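Local coordinates for protein amoebiasin-2 (Entamoeba histolytica, PDB 3M86) that inhibits cysteine proteases of the parasite by wedging three loops into their substrate-binding site, at residues L25-L30 with I71-L76. Numbering follows the deposited sequence.
Sequences LIKIQL and IREIQL
Glu73 and Gln29 run side by side off the same face of the sheet, and Gln29 NE2 gives Glu73 OE2 a 2.7 Å hydrogen bond on that oxygen's anti lone pair. Amide and carboxylate are nearly coplanar, 18° apart. Glu73 gets there with CG anti to its backbone N (chi1 177°) and the rest of the chain extended. The other oxygen, Glu73 OE1, is held from within the same strand: Gln75 NE2 donates to it over 2.8 Å, in the plane of its own amide but from above the carboxylate plane. Lys27 lies alongside Gln75, its methylenes against the amide, with Lys27 CE 3.4 Å from Gln75 CD. Its ammonium stops short of a salt bridge, Lys27 NZ standing 4.5 Å from Glu73 OE2, and one water spans the interval, accepting from NZ and donating to OE2.

Beneath this polar cluster the backbones pair antiparallel. Ile26 with Leu76, Ile28 with Ile74 and Leu30 with Arg72 are hydrogen-bonded pairs, each bonded in both directions. The same three pairs send their side chains to the opposite face. There Ile28 CD1 meets Leu76 CD1 at 4.3 Å, and Ile86 and Leu88 of strand 82-91 pack against this layer from the facing sheet of the immunoglobulin-like sandwich. Arg72 bends away from the pairing, its guanidinium bound to Asp54 and to the carbonyl of Trp40, with Ile74 CD1 against one face of the guanidinium, offset toward its rim. Strand 25-32 leads into the BC loop and strand 70-78 follows the DE loop, so this pairing joins the strands that carry two of the three inhibitory loops.

The contact thus splits its chemistry by face, mostly aliphatic toward the core and polar on the other side, where two amides and a water-linked lysine gather at one carboxylate and would be expected to stabilise its negative charge.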
loop_
_atom_site.group_PDB
_atom_site.type_symbol
_atom_site.label_atom_id
_atom_site.label_comp_id
_atom_site.label_asym_id
_atom_site.label_seq_id
_atom_site.Cartn_x
_atom_site.Cartn_y
_atom_site.Cartn_z
ATOM N N LEU A 25 2.560 -5.158 -11.753
ATOM C CA LEU A 25 1.691 -5.003 -10.593
ATOM C C LEU A 25 2.459 -4.360 -9.459
ATOM O O LEU A 25 3.653 -4.607 -9.312
ATOM C CB LEU A 25 1.165 -6.355 -10.115
ATOM C CG LEU A 25 0.030 -7.055 -10.853
ATOM C CD1 LEU A 25 -0.240 -8.392 -10.187
ATOM C CD2 LEU A 25 -1.221 -6.187 -10.842
ATOM N N ILE A 26 1.771 -3.546 -8.661
ATOM C CA ILE A 26 2.340 -3.005 -7.429
ATOM C C ILE A 26 1.679 -3.696 -6.256
ATOM O O ILE A 26 0.457 -3.824 -6.220
ATOM C CB ILE A 26 2.091 -1.504 -7.323
ATOM C CG1 ILE A 26 2.863 -0.771 -8.417
ATOM C CG2 ILE A 26 2.512 -0.969 -5.935
ATOM C CD1 ILE A 26 2.426 0.647 -8.608
ATOM N N LYS A 27 2.494 -4.171 -5.319
ATOM C CA LYS A 27 1.975 -4.764 -4.083
ATOM C C LYS A 27 2.530 -3.990 -2.909
ATOM O O LYS A 27 3.716 -4.069 -2.619
ATOM C CB LYS A 27 2.350 -6.251 -3.948
ATOM C CG LYS A 27 1.598 -7.224 -4.857
ATOM C CD LYS A 27 1.807 -8.674 -4.380
ATOM C CE LYS A 27 1.188 -9.679 -5.342
ATOM N NZ LYS A 27 1.471 -11.094 -4.952
ATOM N N ILE A 28 1.658 -3.237 -2.243
ATOM C CA ILE A 28 2.025 -2.467 -1.065
ATOM C C ILE A 28 1.738 -3.361 0.130
ATOM O O ILE A 28 0.598 -3.784 0.332
ATOM C CB ILE A 28 1.195 -1.190 -0.990
ATOM C CG1 ILE A 28 1.482 -0.329 -2.232
ATOM C CG2 ILE A 28 1.494 -0.419 0.309
ATOM C CD1 ILE A 28 0.466 0.768 -2.470
ATOM N N GLN A 29 2.773 -3.655 0.905
ATOM C CA GLN A 29 2.671 -4.591 2.019
ATOM C C GLN A 29 3.117 -3.872 3.284
ATOM O O GLN A 29 4.289 -3.512 3.415
ATOM C CB GLN A 29 3.549 -5.818 1.763
ATOM C CG GLN A 29 3.032 -6.667 0.598
ATOM C CD GLN A 29 3.798 -7.973 0.430
ATOM O OE1 GLN A 29 4.896 -8.139 0.961
ATOM N NE2 GLN A 29 3.218 -8.905 -0.320
ATOM N N LEU A 30 2.161 -3.637 4.179
ATOM C CA LEU A 30 2.388 -2.802 5.357
ATOM C C LEU A 30 1.947 -3.546 6.598
ATOM O O LEU A 30 1.049 -4.376 6.545
ATOM C CB LEU A 30 1.570 -1.508 5.243
ATOM C CG LEU A 30 1.788 -0.719 3.948
ATOM C CD1 LEU A 30 0.817 0.456 3.893
ATOM C CD2 LEU A 30 3.237 -0.238 3.850
ATOM N N ILE A 71 -0.950 -7.847 8.578
ATOM C CA ILE A 71 -0.384 -7.359 7.338
ATOM C C ILE A 71 -1.488 -6.857 6.436
ATOM O O ILE A 71 -2.469 -7.569 6.192
ATOM C CB ILE A 71 0.381 -8.473 6.610
ATOM C CG1 ILE A 71 1.520 -8.979 7.503
ATOM C CG2 ILE A 71 0.896 -7.973 5.273
ATOM C CD1 ILE A 71 2.341 -10.077 6.861
ATOM N N ARG A 72 -1.319 -5.633 5.943
ATOM C CA ARG A 72 -2.211 -5.064 4.931
ATOM C C ARG A 72 -1.525 -5.150 3.588
ATOM O O ARG A 72 -0.384 -4.733 3.447
ATOM C CB ARG A 72 -2.503 -3.604 5.256
ATOM C CG ARG A 72 -3.367 -2.896 4.220
ATOM C CD ARG A 72 -4.819 -3.326 4.306
ATOM N NE ARG A 72 -5.681 -2.607 3.352
ATOM C CZ ARG A 72 -6.180 -1.387 3.553
ATOM N NH1 ARG A 72 -5.911 -0.724 4.679
ATOM N NH2 ARG A 72 -6.952 -0.823 2.622
ATOM N N GLU A 73 -2.200 -5.709 2.596
ATOM C CA GLU A 73 -1.583 -5.812 1.294
ATOM C C GLU A 73 -2.552 -5.274 0.267
ATOM O O GLU A 73 -3.681 -5.749 0.157
ATOM C CB GLU A 73 -1.227 -7.254 0.955
ATOM C CG GLU A 73 -0.644 -7.334 -0.440
ATOM C CD GLU A 73 -0.538 -8.741 -0.957
ATOM O OE1 GLU A 73 -1.579 -9.310 -1.356
ATOM O OE2 GLU A 73 0.589 -9.273 -0.973
ATOM N N ILE A 74 -2.107 -4.263 -0.467
ATOM C CA ILE A 74 -2.939 -3.627 -1.476
ATOM C C ILE A 74 -2.244 -3.823 -2.809
ATOM O O ILE A 74 -1.090 -3.435 -2.971
ATOM C CB ILE A 74 -3.089 -2.119 -1.220
ATOM C CG1 ILE A 74 -3.764 -1.882 0.137
ATOM C CG2 ILE A 74 -3.903 -1.480 -2.333
ATOM C CD1 ILE A 74 -3.570 -0.483 0.689
ATOM N N GLN A 75 -2.930 -4.451 -3.754
ATOM C CA GLN A 75 -2.333 -4.678 -5.063
ATOM C C GLN A 75 -2.988 -3.785 -6.098
ATOM O O GLN A 75 -4.222 -3.742 -6.196
ATOM C CB GLN A 75 -2.482 -6.134 -5.478
ATOM C CG GLN A 75 -1.899 -7.120 -4.491
ATOM C CD GLN A 75 -2.021 -8.541 -5.003
ATOM O OE1 GLN A 75 -2.057 -8.772 -6.214
ATOM N NE2 GLN A 75 -2.096 -9.494 -4.095
ATOM N N LEU A 76 -2.165 -3.074 -6.873
ATOM C CA LEU A 76 -2.673 -2.149 -7.883
ATOM C C LEU A 76 -2.180 -2.525 -9.268
ATOM O O LEU A 76 -0.997 -2.824 -9.460
ATOM C CB LEU A 76 -2.195 -0.723 -7.605
ATOM C CG LEU A 76 -2.609 -0.135 -6.257
ATOM C CD1 LEU A 76 -1.908 1.201 -6.043
ATOM C CD2 LEU A 76 -4.120 0.016 -6.236
HETATM O O HOH W 1 0.442 -11.640 -2.184
#